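PDB 3P1T: putative histidinol-phosphate aminotransferase from Burkholderia pseudomallei, which probably transfers the amino group of L-histidinol phosphate to 2-oxoglutarate with pyridoxal 5'-phosphate as cofactor, a step of histidine biosynthesis. Local coordinates for residues A[58-63]-A[69-74]; A[95-98]-A[103-106]; A[144-149]-A[171-176]; A[251-256]-A[317-322]; A[295-300]-A[330-335]. All coordinates share one frame; numbering follows the deposited sequence.

From the N terminus, the first two contacts close short connections and the later ones longer loops. Interaction 1 closes the connection from helix 52-64 to strand 71-74, an edge of the seven-stranded sheet in this chain. Interaction 2 follows in series, folding helix 102-107 back on strand 92-96 of the same sheet. Interaction 3 closes a 21-residue loop holding helix 154-163 and strand 166-170. The last two cross: segment 295-300 of interaction 5 lies between the halves of interaction 4, and both contacts use helix 320-333, tying it to helix 244-267 and to the end of helix 288-296. Interactions 3 and 4 touch, where D175 and Y176 pack on helix 244-267.

Interaction 1: A[58-63]-A[69-74]; sequences RKLAEH and DNLMLV
L60 and A61 meet L71 and L73 without any flat group between them. R58 and E62, whose CB atoms point away from the strand, pair with each other in a salt bridge with a weak hydrogen bond; across the interface itself only aliphatic carbon packs. L71 is the hub. Its CG lies between the backbone N and the carbonyl carbon (chi1 74°), and from there the two methyl branches part toward different residues. CD1 slants across L60, with L71 CD1 4.0 Å from L60 CB. CD2 rests on the helix backbone: L71 CD2 is 3.7 Å from A61 CA, and the same methyl lies 4.0 Å from A61 CB. L60 then reaches further along the strand, its CD1 standing 4.2 Å from L73 CD1. L71 and L73 share one side of the strand, while the selenomethionine M72 between them points away from the helix.

The axes of helix and strand approach to 9.6 Å at 120°, so the helix passes over the strand at a slant, partly against its direction. Strand 71-74 lies at the edge of the large sheet as counted within this chain, pairing with strand 208-211, and helix 231-241 adds to the apolar cluster through L234 and L237 on L73 and L241 on L60. Polar groups of the helix find partners elsewhere, K59 with E238 and H63 with Y200. With only aliphatic carbons of leucine and alanine meeting, backbone CA included, no polar bond joins the two segments, and the contact probably rests on van der Waals packing and the burial of apolar surface.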
# COMPACT_ATOMS: atom_id res chain seq x y z
N ARG A 58 -11.33 12.71 7.01
CA ARG A 58 -12.46 13.41 7.57
C ARG A 58 -13.74 12.80 7.04
O ARG A 58 -14.67 12.59 7.82
CB ARG A 58 -12.35 14.89 7.21
CG ARG A 58 -13.51 15.77 7.69
CD ARG A 58 -13.40 17.22 7.22
NE ARG A 58 -13.27 17.36 5.76
CZ ARG A 58 -14.28 17.35 4.89
NH1 ARG A 58 -15.53 17.16 5.32
NH2 ARG A 58 -14.06 17.50 3.60
N LYS A 59 -13.79 12.48 5.72
CA LYS A 59 -14.95 11.86 5.06
C LYS A 59 -15.25 10.48 5.70
O LYS A 59 -16.40 10.19 5.96
CB LYS A 59 -14.73 11.72 3.54
CG LYS A 59 -15.53 12.69 2.66
CD LYS A 59 -14.96 14.12 2.62
CE LYS A 59 -15.78 15.06 1.77
NZ LYS A 59 -15.76 14.69 0.32
N LEU A 60 -14.20 9.67 5.97
CA LEU A 60 -14.31 8.37 6.64
C LEU A 60 -14.91 8.53 8.03
O LEU A 60 -15.81 7.77 8.40
CB LEU A 60 -12.93 7.70 6.74
CG LEU A 60 -12.38 7.07 5.47
CD1 LEU A 60 -10.88 6.81 5.61
CD2 LEU A 60 -13.15 5.79 5.09
N ALA A 61 -14.43 9.53 8.78
CA ALA A 61 -14.87 9.85 10.14
C ALA A 61 -16.36 10.17 10.15
O ALA A 61 -17.07 9.69 11.04
CB ALA A 61 -14.07 11.02 10.68
N GLU A 62 -16.82 10.94 9.14
CA GLU A 62 -18.21 11.33 8.95
C GLU A 62 -19.06 10.12 8.64
O GLU A 62 -20.10 9.92 9.26
CB GLU A 62 -18.33 12.37 7.82
CG GLU A 62 -18.44 13.81 8.29
CD GLU A 62 -17.76 14.85 7.41
OE1 GLU A 62 -18.05 14.90 6.19
OE2 GLU A 62 -16.96 15.65 7.95
N HIS A 63 -18.59 9.30 7.67
CA HIS A 63 -19.28 8.12 7.19
C HIS A 63 -19.54 7.12 8.34
O HIS A 63 -20.67 6.64 8.48
CB HIS A 63 -18.47 7.46 6.06
CG HIS A 63 -19.19 6.33 5.38
ND1 HIS A 63 -20.16 6.58 4.42
CD2 HIS A 63 -19.06 5.00 5.54
CE1 HIS A 63 -20.59 5.39 4.04
NE2 HIS A 63 -19.96 4.41 4.69
N ASP A 69 -9.51 10.32 15.25
CA ASP A 69 -8.51 9.81 16.19
C ASP A 69 -8.71 8.31 16.50
O ASP A 69 -7.82 7.67 17.06
CB ASP A 69 -8.58 10.60 17.51
CG ASP A 69 -8.43 12.09 17.34
OD1 ASP A 69 -9.47 12.80 17.35
OD2 ASP A 69 -7.26 12.56 17.26
N ASN A 70 -9.88 7.77 16.15
CA ASN A 70 -10.21 6.38 16.46
C ASN A 70 -10.20 5.48 15.21
O ASN A 70 -10.49 4.28 15.33
CB ASN A 70 -11.58 6.34 17.13
CG ASN A 70 -11.53 6.88 18.53
OD1 ASN A 70 -12.03 7.97 18.83
ND2 ASN A 70 -10.83 6.17 19.39
N LEU A 71 -9.82 6.02 14.03
CA LEU A 71 -9.79 5.22 12.81
C LEU A 71 -8.47 5.38 12.08
O LEU A 71 -7.87 6.45 12.11
CB LEU A 71 -10.97 5.54 11.87
CG LEU A 71 -10.93 6.83 11.11
CD1 LEU A 71 -10.46 6.60 9.70
CD2 LEU A 71 -12.29 7.41 11.02
N MSE A 72 -8.03 4.30 11.41
CA MSE A 72 -6.81 4.21 10.61
C MSE A 72 -7.13 3.56 9.25
O MSE A 72 -7.77 2.49 9.23
CB MSE A 72 -5.78 3.40 11.39
CG MSE A 72 -4.40 3.43 10.79
SE MSE A 72 -3.09 2.52 11.88
CE MSE A 72 -3.51 0.79 11.49
N LEU A 73 -6.75 4.23 8.13
CA LEU A 73 -6.95 3.72 6.76
C LEU A 73 -5.82 2.74 6.47
O LEU A 73 -4.65 3.08 6.69
CB LEU A 73 -7.02 4.89 5.74
CG LEU A 73 -7.19 4.53 4.24
CD1 LEU A 73 -8.48 3.74 3.96
CD2 LEU A 73 -7.20 5.77 3.39
N VAL A 74 -6.15 1.50 6.06
CA VAL A 74 -5.14 0.46 5.88
C VAL A 74 -5.26 -0.26 4.53
O VAL A 74 -6.33 -0.28 3.91
CB VAL A 74 -5.22 -0.59 7.03
CG1 VAL A 74 -4.78 -0.00 8.36
CG2 VAL A 74 -6.61 -1.21 7.16

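Interaction 2: A[95-98]-A[103-106]; sequences TAWP and YRAR
W97 and R104 lie face against face: the guanidinium is spread flat over the indole, the two planes only 8° apart and their centres separated by 3.7 Å. R104 CZ stands over the five-membered ring, 3.7 Å from its centroid and 18° off the normal, which makes this a cation-pi contact. Further back along the same side chain, R104 CD sits over the six-membered ring as a CH-pi partner, 4.0 Å from that centroid. The arginine, extended from CG to NE, thus covers both rings of the indole, although the two side chains as wholes run at about a right angle. W97 is brought under it by a CG anti to the backbone N (chi1 -168°). R104 NH2 and W97 NE1 are 3.4 Å apart, but both are donors, and the pair is a stack and not a bond.

The stack belongs to a beta-alpha-beta unit, strand 92-96, helix 102-107 and strand 113-117, within the large sheet of this aminotransferase fold. E116 on the third element forms a salt bridge with R104 NE, so the guanidinium is held from its NE while one face rests on the tryptophan.

Deeper in the unit, T95 and Y103 cross at a slant. T95 CG2 packs 3.8 Å from Y103 CB and 4.0 Å from Y103 CD2, meeting the ring neither squarely over its face nor at its edge. Their polar ends lead elsewhere: T95 OG1 is hydrogen-bonded to H114 NE2, and Y103 OH to D170 OD2 at the end of strand 166-170, two places along the sheet.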
# COMPACT_ATOMS: atom_id res chain seq x y z
N THR A 95 -7.07 -17.55 16.78
CA THR A 95 -7.94 -17.45 15.60
C THR A 95 -8.78 -18.72 15.50
O THR A 95 -8.49 -19.72 16.17
CB THR A 95 -7.09 -17.22 14.33
OG1 THR A 95 -6.27 -18.37 14.08
CG2 THR A 95 -6.25 -15.95 14.39
N ALA A 96 -9.82 -18.69 14.64
CA ALA A 96 -10.67 -19.86 14.38
C ALA A 96 -10.09 -20.71 13.28
O ALA A 96 -9.49 -20.19 12.34
CB ALA A 96 -12.06 -19.41 14.00
N TRP A 97 -10.22 -22.02 13.40
CA TRP A 97 -9.81 -22.95 12.36
C TRP A 97 -10.68 -24.20 12.44
O TRP A 97 -10.64 -24.89 13.46
CB TRP A 97 -8.33 -23.30 12.39
CG TRP A 97 -7.89 -24.01 11.14
CD1 TRP A 97 -7.74 -25.36 10.98
CD2 TRP A 97 -7.66 -23.42 9.85
NE1 TRP A 97 -7.38 -25.64 9.69
CE2 TRP A 97 -7.32 -24.47 8.97
CE3 TRP A 97 -7.69 -22.10 9.36
CZ2 TRP A 97 -6.99 -24.25 7.63
CZ3 TRP A 97 -7.39 -21.88 8.02
CH2 TRP A 97 -7.02 -22.94 7.17
N PRO A 98 -11.52 -24.49 11.42
CA PRO A 98 -11.67 -23.79 10.13
C PRO A 98 -12.13 -22.35 10.29
O PRO A 98 -12.87 -22.04 11.22
CB PRO A 98 -12.76 -24.61 9.42
CG PRO A 98 -12.63 -25.97 9.99
CD PRO A 98 -12.34 -25.71 11.45
N TYR A 103 -5.11 -14.84 8.45
CA TYR A 103 -4.46 -14.65 9.75
C TYR A 103 -3.31 -15.64 9.87
O TYR A 103 -2.21 -15.24 10.22
CB TYR A 103 -5.44 -14.77 10.92
CG TYR A 103 -6.77 -14.07 10.71
CD1 TYR A 103 -6.82 -12.73 10.33
CD2 TYR A 103 -7.97 -14.72 10.95
CE1 TYR A 103 -8.03 -12.08 10.11
CE2 TYR A 103 -9.19 -14.06 10.79
CZ TYR A 103 -9.21 -12.75 10.35
OH TYR A 103 -10.41 -12.15 10.16
N ARG A 104 -3.53 -16.91 9.45
CA ARG A 104 -2.47 -17.93 9.42
C ARG A 104 -1.25 -17.48 8.59
O ARG A 104 -0.12 -17.73 9.00
CB ARG A 104 -2.99 -19.24 8.83
CG ARG A 104 -3.41 -20.26 9.86
CD ARG A 104 -3.71 -21.57 9.17
NE ARG A 104 -3.98 -22.62 10.14
CZ ARG A 104 -3.97 -23.92 9.87
NH1 ARG A 104 -3.65 -24.34 8.65
NH2 ARG A 104 -4.24 -24.81 10.81
N ALA A 105 -1.49 -16.85 7.42
CA ALA A 105 -0.47 -16.38 6.48
C ALA A 105 0.40 -15.31 7.11
O ALA A 105 1.61 -15.38 6.96
CB ALA A 105 -1.13 -15.83 5.23
N ARG A 106 -0.20 -14.37 7.85
CA ARG A 106 0.51 -13.27 8.53
C ARG A 106 1.26 -13.78 9.77
O ARG A 106 2.33 -13.24 10.11
CB ARG A 106 -0.48 -12.16 8.92
CG ARG A 106 -1.09 -11.45 7.71
CD ARG A 106 -0.08 -10.49 7.10
NE ARG A 106 0.59 -11.03 5.93
CZ ARG A 106 1.72 -10.56 5.42
NH1 ARG A 106 2.39 -9.60 6.05
NH2 ARG A 106 2.24 -11.10 4.33

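Interaction 3: A[144-149]-A[171-176]; sequences PSNPTG and ETYVDY
The backbones come nearest at P144 and Y173, whose CA atoms are 5.8 Å apart, where a loop with cis peptide bonds before P144 and P147 passes a type I beta turn running from E171 to V174. Both loops follow parallel strands of the large sheet, 137-142 and 166-170, at the ends where the aminotransferase fold builds its active-site pocket; the sequence NPSNPTG around P144 is characteristic of the family.

The proline ring lies against the turn itself. P144 CD is 3.5 Å from Y173 C, and the same carbon is 3.8 Å from Y173 CB, so the proline packs at the base of the tyrosine and leaves the ring to pass beyond. P144 O comes to the ring edge near its plane, while T172 CG2 stands over one face toward the rim. F279 adds an edge-to-face contact.

N146 meets the outer part of this ring obliquely, N146 CB lying 3.8 Å from Y173 CE2. With CG anti to the backbone N (chi1 177°) the amide is carried on toward the tyrosine hydroxyl, turned 77° from the ring plane. N146 OD1 is hydrogen-bonded to R314 and Y173 OH to N24, while a bound tartrate, probably from the crystallisation liquor, accepts a hydrogen bond from the amide and may mark the substrate pocket. N146 ND2 stands 3.5 Å from Y173 OH, at an angle too poor for a hydrogen bond.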
# COMPACT_ATOMS: atom_id res chain seq x y z
N PRO A 144 -19.49 -11.57 10.25
CA PRO A 144 -19.73 -13.02 10.06
C PRO A 144 -18.46 -13.73 9.63
O PRO A 144 -17.55 -13.08 9.10
CB PRO A 144 -20.81 -13.06 8.96
CG PRO A 144 -21.41 -11.68 8.93
CD PRO A 144 -20.26 -10.78 9.27
N SER A 145 -18.37 -15.05 9.88
CA SER A 145 -17.18 -15.83 9.54
C SER A 145 -17.10 -16.23 8.05
O SER A 145 -18.11 -16.52 7.41
CB SER A 145 -17.11 -17.10 10.38
OG SER A 145 -16.01 -17.90 9.99
N ASN A 146 -15.88 -16.28 7.54
CA ASN A 146 -15.54 -16.76 6.20
C ASN A 146 -14.81 -18.09 6.39
O ASN A 146 -13.85 -18.10 7.15
CB ASN A 146 -14.71 -15.71 5.42
CG ASN A 146 -14.25 -16.12 4.04
OD1 ASN A 146 -14.69 -17.11 3.47
ND2 ASN A 146 -13.35 -15.35 3.47
N PRO A 147 -15.31 -19.25 5.88
CA PRO A 147 -16.38 -19.45 4.89
C PRO A 147 -17.72 -20.00 5.42
O PRO A 147 -18.56 -20.40 4.60
CB PRO A 147 -15.75 -20.51 3.98
CG PRO A 147 -15.02 -21.40 4.95
CD PRO A 147 -14.58 -20.52 6.10
N THR A 148 -17.92 -20.04 6.76
CA THR A 148 -19.12 -20.66 7.35
C THR A 148 -20.35 -19.77 7.22
O THR A 148 -21.47 -20.28 7.16
CB THR A 148 -18.87 -21.02 8.82
OG1 THR A 148 -18.68 -19.84 9.58
CG2 THR A 148 -17.68 -21.97 9.00
N GLY A 149 -20.13 -18.47 7.19
CA GLY A 149 -21.20 -17.48 7.11
C GLY A 149 -21.93 -17.32 8.43
O GLY A 149 -22.98 -16.69 8.47
N GLU A 171 -15.07 -7.37 10.62
CA GLU A 171 -16.45 -7.24 10.14
C GLU A 171 -16.52 -7.01 8.61
O GLU A 171 -17.39 -6.28 8.15
CB GLU A 171 -17.16 -6.10 10.88
CG GLU A 171 -17.64 -6.51 12.27
CD GLU A 171 -18.58 -5.56 12.99
OE1 GLU A 171 -18.49 -4.33 12.75
OE2 GLU A 171 -19.38 -6.03 13.82
N THR A 172 -15.67 -7.74 7.83
CA THR A 172 -15.63 -7.67 6.36
C THR A 172 -17.02 -7.94 5.75
O THR A 172 -17.41 -7.26 4.78
CB THR A 172 -14.60 -8.68 5.80
OG1 THR A 172 -13.28 -8.23 6.14
CG2 THR A 172 -14.67 -8.84 4.28
N TYR A 173 -17.77 -8.90 6.31
CA TYR A 173 -19.05 -9.28 5.70
C TYR A 173 -20.28 -8.73 6.46
O TYR A 173 -21.39 -9.16 6.14
CB TYR A 173 -19.14 -10.83 5.61
CG TYR A 173 -18.10 -11.39 4.66
CD1 TYR A 173 -18.27 -11.31 3.27
CD2 TYR A 173 -16.89 -11.88 5.13
CE1 TYR A 173 -17.26 -11.72 2.39
CE2 TYR A 173 -15.90 -12.34 4.26
CZ TYR A 173 -16.08 -12.25 2.89
OH TYR A 173 -15.11 -12.71 2.04
N VAL A 174 -20.11 -7.76 7.37
CA VAL A 174 -21.21 -7.21 8.19
C VAL A 174 -22.34 -6.58 7.32
O VAL A 174 -23.49 -6.62 7.75
CB VAL A 174 -20.70 -6.16 9.21
CG1 VAL A 174 -20.28 -4.85 8.53
CG2 VAL A 174 -21.73 -5.89 10.30
N ASP A 175 -22.05 -6.04 6.13
CA ASP A 175 -23.08 -5.37 5.31
C ASP A 175 -24.17 -6.37 4.77
O ASP A 175 -25.26 -5.92 4.38
CB ASP A 175 -22.44 -4.60 4.16
CG ASP A 175 -22.05 -3.15 4.50
OD1 ASP A 175 -22.26 -2.73 5.68
OD2 ASP A 175 -21.61 -2.42 3.58
N TYR A 176 -23.92 -7.68 4.83
CA TYR A 176 -24.90 -8.67 4.42
C TYR A 176 -25.54 -9.34 5.64
O TYR A 176 -26.27 -10.33 5.49
CB TYR A 176 -24.23 -9.73 3.52
CG TYR A 176 -23.47 -9.13 2.36
CD1 TYR A 176 -24.14 -8.57 1.27
CD2 TYR A 176 -22.08 -9.09 2.37
CE1 TYR A 176 -23.43 -8.00 0.21
CE2 TYR A 176 -21.37 -8.51 1.32
CZ TYR A 176 -22.04 -7.98 0.24
OH TYR A 176 -21.32 -7.44 -0.79

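Interaction 4: A[251-256]-A[317-322]; sequences IAKTLA and IGREED
The N-terminal end of helix 320-333, with R319 at the N-cap position, meets the long helix 244-267 through one extended lysine, two bridging waters and the packing of I317. K253 is stretched straight from CB to NZ, its CG anti to the backbone N (chi1 -178°), and slants across R319, with K253 NZ 3.5 Å from R319 CG. The first water lies 2.8 Å from K253 NZ and accepts its hydrogen bond; it also accepts from E320 N and donates to E321 OE1. A second water donates to G318 O and, weakly, to T254 OG1, whose stronger partner is H250 O in its own helix. I317 CG2 lies 3.8 Å from the backbone oxygen T254 O and 4.3 Å from T254 CG2.

Beyond CG, which touches the lysine, the R319 chain bends at chi3 (-73°) toward E321 and D322, in the first turn of the helix it precedes. R319 NE is hydrogen-bonded to P27 O. D322 OD2 lies over one guanidinium face, a pairing of charges alone, whereas E321 OE2 is at the edge, in plane, 2.9 Å from R319 NH1 in a salt bridge whose hydrogen bond is weak.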
# COMPACT_ATOMS: atom_id res chain seq x y z
N ILE A 251 -26.88 -4.70 -1.58
CA ILE A 251 -27.09 -5.45 -0.34
C ILE A 251 -28.45 -6.14 -0.41
O ILE A 251 -28.52 -7.36 -0.18
CB ILE A 251 -26.96 -4.49 0.89
CG1 ILE A 251 -25.46 -4.12 1.11
CG2 ILE A 251 -27.57 -5.11 2.16
CD1 ILE A 251 -25.18 -2.98 2.10
N ALA A 252 -29.52 -5.39 -0.77
CA ALA A 252 -30.89 -5.89 -0.87
C ALA A 252 -31.00 -7.07 -1.84
O ALA A 252 -31.56 -8.11 -1.48
CB ALA A 252 -31.82 -4.77 -1.30
N LYS A 253 -30.41 -6.92 -3.05
CA LYS A 253 -30.39 -7.94 -4.11
C LYS A 253 -29.60 -9.17 -3.65
O LYS A 253 -30.05 -10.29 -3.88
CB LYS A 253 -29.78 -7.34 -5.39
CG LYS A 253 -29.72 -8.24 -6.63
CD LYS A 253 -29.15 -7.43 -7.80
CE LYS A 253 -28.90 -8.25 -9.04
NZ LYS A 253 -28.41 -7.40 -10.16
N THR A 254 -28.46 -8.96 -2.96
CA THR A 254 -27.64 -10.06 -2.47
C THR A 254 -28.43 -10.88 -1.41
O THR A 254 -28.42 -12.10 -1.50
CB THR A 254 -26.31 -9.55 -1.92
OG1 THR A 254 -25.60 -8.92 -2.99
CG2 THR A 254 -25.46 -10.66 -1.35
N LEU A 255 -29.14 -10.21 -0.45
CA LEU A 255 -29.93 -10.90 0.59
C LEU A 255 -31.05 -11.77 -0.03
O LEU A 255 -31.35 -12.86 0.47
CB LEU A 255 -30.56 -9.92 1.61
CG LEU A 255 -29.68 -8.93 2.42
CD1 LEU A 255 -30.47 -8.31 3.56
CD2 LEU A 255 -28.46 -9.58 2.99
N ALA A 256 -31.68 -11.25 -1.10
CA ALA A 256 -32.79 -11.91 -1.81
C ALA A 256 -32.28 -13.09 -2.66
O ALA A 256 -32.92 -14.14 -2.67
CB ALA A 256 -33.52 -10.91 -2.70
N ILE A 317 -22.70 -15.20 -4.07
CA ILE A 317 -23.98 -14.78 -4.62
C ILE A 317 -23.70 -13.61 -5.57
O ILE A 317 -23.26 -12.54 -5.12
CB ILE A 317 -25.00 -14.43 -3.50
CG1 ILE A 317 -25.20 -15.59 -2.49
CG2 ILE A 317 -26.31 -13.92 -4.06
CD1 ILE A 317 -25.63 -16.95 -3.05
N GLY A 318 -23.88 -13.86 -6.87
CA GLY A 318 -23.63 -12.86 -7.92
C GLY A 318 -24.91 -12.21 -8.40
O GLY A 318 -25.89 -12.14 -7.64
N ARG A 319 -24.93 -11.74 -9.65
CA ARG A 319 -26.18 -11.21 -10.22
C ARG A 319 -27.17 -12.37 -10.50
O ARG A 319 -26.79 -13.54 -10.51
CB ARG A 319 -25.90 -10.39 -11.48
CG ARG A 319 -25.47 -8.95 -11.23
CD ARG A 319 -24.89 -8.31 -12.48
NE ARG A 319 -23.55 -8.84 -12.77
CZ ARG A 319 -23.26 -9.73 -13.71
NH1 ARG A 319 -24.21 -10.18 -14.52
NH2 ARG A 319 -22.01 -10.16 -13.88
N GLU A 320 -28.44 -12.04 -10.73
CA GLU A 320 -29.52 -12.99 -10.97
C GLU A 320 -29.15 -14.00 -12.09
O GLU A 320 -29.31 -15.20 -11.88
CB GLU A 320 -30.81 -12.25 -11.33
CG GLU A 320 -32.02 -13.17 -11.40
CD GLU A 320 -33.28 -12.61 -12.03
OE1 GLU A 320 -33.51 -11.38 -11.93
OE2 GLU A 320 -34.05 -13.42 -12.59
N GLU A 321 -28.64 -13.53 -13.24
CA GLU A 321 -28.28 -14.37 -14.39
C GLU A 321 -27.12 -15.34 -14.04
O GLU A 321 -27.13 -16.47 -14.54
CB GLU A 321 -27.92 -13.53 -15.65
CG GLU A 321 -26.86 -12.44 -15.49
CD GLU A 321 -27.29 -11.01 -15.15
OE1 GLU A 321 -28.05 -10.81 -14.17
OE2 GLU A 321 -26.78 -10.08 -15.81
N ASP A 322 -26.17 -14.92 -13.17
CA ASP A 322 -25.04 -15.74 -12.68
C ASP A 322 -25.52 -16.90 -11.80
O ASP A 322 -25.15 -18.06 -12.00
CB ASP A 322 -24.04 -14.88 -11.90
CG ASP A 322 -23.38 -13.79 -12.71
OD1 ASP A 322 -23.32 -13.93 -13.96
OD2 ASP A 322 -22.88 -12.80 -12.08
O HOH W 1 -29.28 -9.19 -12.07
O HOH W 2 -26.52 -10.24 -5.93

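Interaction 5: A[295-300]-A[330-335]; sequences RERGIQ and LAEYSD
R297 meets E332 through a side chain that sets out from CB toward helix 320-333. CG lies anti to the carbonyl carbon (chi1 -75°), and the chain then bends at chi2. R297 CD is the first atom to come near the acid, 4.0 Å from E332 OE1. Beyond it NE donates to that same oxygen, with R297 NE and E332 OE1 3.1 Å apart, the bond nearly straight at 163° and lying in the guanidinium plane. At the tip, R297 NH2 is 3.0 Å from E332 OE2. The grip is therefore side-on, one nitrogen to each carboxylate oxygen, in a salt bridge with two hydrogen bonds. It is not coplanar: guanidinium and carboxylate planes stand 60° apart, and both oxygens are met from above the carboxylate plane. R297 NH1 looks elsewhere, donating to F293 O, with E296 OE1 a long 3.8 Å from R297 NH1. F293 also takes the guanidinium in a cation-pi contact.

E332 answers with an extended chain, and the pair is a surface salt bridge, with E332 exposed, whose strength is probably moderated by solvent. It joins the last turn of helix 320-333 to the point where helix 288-296 ends in a Schellman motif, with G298 as the C-prime residue, and passes into strand 299-303 of the smaller sheet.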
# COMPACT_ATOMS: atom_id res chain seq x y z
N ARG A 295 -16.39 -26.46 -13.64
CA ARG A 295 -15.39 -25.80 -14.50
C ARG A 295 -15.67 -26.12 -15.97
O ARG A 295 -15.45 -25.25 -16.82
CB ARG A 295 -13.95 -26.19 -14.15
CG ARG A 295 -13.40 -25.55 -12.87
CD ARG A 295 -11.90 -25.76 -12.70
NE ARG A 295 -11.53 -27.18 -12.73
CZ ARG A 295 -11.32 -27.92 -11.65
NH1 ARG A 295 -11.42 -27.38 -10.43
NH2 ARG A 295 -11.00 -29.20 -11.77
N GLU A 296 -16.17 -27.34 -16.26
CA GLU A 296 -16.54 -27.74 -17.63
C GLU A 296 -17.67 -26.86 -18.15
O GLU A 296 -17.76 -26.64 -19.36
CB GLU A 296 -16.97 -29.21 -17.68
CG GLU A 296 -15.84 -30.22 -17.76
CD GLU A 296 -16.26 -31.67 -17.59
OE1 GLU A 296 -17.33 -32.06 -18.12
OE2 GLU A 296 -15.50 -32.42 -16.94
N ARG A 297 -18.52 -26.36 -17.24
CA ARG A 297 -19.68 -25.53 -17.59
C ARG A 297 -19.40 -24.06 -17.34
O ARG A 297 -20.33 -23.26 -17.25
CB ARG A 297 -20.90 -25.99 -16.79
CG ARG A 297 -21.45 -27.28 -17.35
CD ARG A 297 -22.07 -28.16 -16.29
NE ARG A 297 -22.53 -29.42 -16.86
CZ ARG A 297 -21.74 -30.47 -17.09
NH1 ARG A 297 -20.46 -30.43 -16.77
NH2 ARG A 297 -22.24 -31.58 -17.62
N GLY A 298 -18.11 -23.72 -17.24
CA GLY A 298 -17.63 -22.35 -17.02
C GLY A 298 -18.11 -21.68 -15.74
O GLY A 298 -18.29 -20.45 -15.71
N ILE A 299 -18.33 -22.48 -14.68
CA ILE A 299 -18.78 -22.00 -13.38
C ILE A 299 -17.62 -22.20 -12.41
O ILE A 299 -17.11 -23.31 -12.28
CB ILE A 299 -20.11 -22.69 -12.96
CG1 ILE A 299 -21.22 -22.28 -13.95
CG2 ILE A 299 -20.49 -22.30 -11.53
CD1 ILE A 299 -22.44 -23.06 -13.88
N GLN A 300 -17.18 -21.10 -11.78
CA GLN A 300 -16.03 -21.13 -10.88
C GLN A 300 -16.50 -20.87 -9.43
O GLN A 300 -16.97 -19.78 -9.13
CB GLN A 300 -14.99 -20.09 -11.35
CG GLN A 300 -13.57 -20.35 -10.90
N LEU A 330 -25.97 -27.20 -11.03
CA LEU A 330 -26.07 -28.09 -9.87
C LEU A 330 -27.43 -28.83 -9.89
O LEU A 330 -27.54 -29.89 -9.25
CB LEU A 330 -25.85 -27.36 -8.53
CG LEU A 330 -24.40 -26.91 -8.26
CD1 LEU A 330 -24.31 -26.08 -7.01
CD2 LEU A 330 -23.45 -28.08 -8.14
N ALA A 331 -28.43 -28.35 -10.65
CA ALA A 331 -29.66 -29.12 -10.82
C ALA A 331 -29.34 -30.36 -11.66
O ALA A 331 -29.74 -31.47 -11.29
CB ALA A 331 -30.76 -28.28 -11.47
N GLU A 332 -28.52 -30.16 -12.72
CA GLU A 332 -28.04 -31.21 -13.62
C GLU A 332 -27.16 -32.22 -12.85
O GLU A 332 -27.32 -33.42 -13.04
CB GLU A 332 -27.26 -30.58 -14.79
CG GLU A 332 -26.84 -31.56 -15.89
CD GLU A 332 -25.82 -31.07 -16.89
OE1 GLU A 332 -25.63 -29.83 -17.03
OE2 GLU A 332 -25.21 -31.93 -17.56
N TYR A 333 -26.26 -31.72 -11.98
CA TYR A 333 -25.35 -32.53 -11.17
C TYR A 333 -26.08 -33.39 -10.12
O TYR A 333 -25.59 -34.48 -9.82
CB TYR A 333 -24.33 -31.62 -10.47
CG TYR A 333 -23.15 -32.35 -9.84
CD1 TYR A 333 -22.24 -33.06 -10.62
CD2 TYR A 333 -22.89 -32.24 -8.48
CE1 TYR A 333 -21.14 -33.71 -10.05
CE2 TYR A 333 -21.80 -32.89 -7.89
CZ TYR A 333 -20.92 -33.61 -8.69
OH TYR A 333 -19.81 -34.21 -8.12
N SER A 334 -27.25 -32.94 -9.60
CA SER A 334 -28.01 -33.71 -8.59
C SER A 334 -28.68 -34.98 -9.21
O SER A 334 -29.30 -35.76 -8.47
CB SER A 334 -29.06 -32.84 -7.89
OG SER A 334 -30.16 -32.52 -8.73
N ASP A 335 -28.51 -35.19 -10.53
CA ASP A 335 -28.98 -36.36 -11.26
C ASP A 335 -27.82 -37.34 -11.46
O ASP A 335 -27.73 -38.36 -10.78
CB ASP A 335 -29.61 -35.96 -12.61
CG ASP A 335 -30.84 -35.09 -12.47
OD1 ASP A 335 -31.82 -35.54 -11.84
OD2 ASP A 335 -30.84 -33.97 -13.03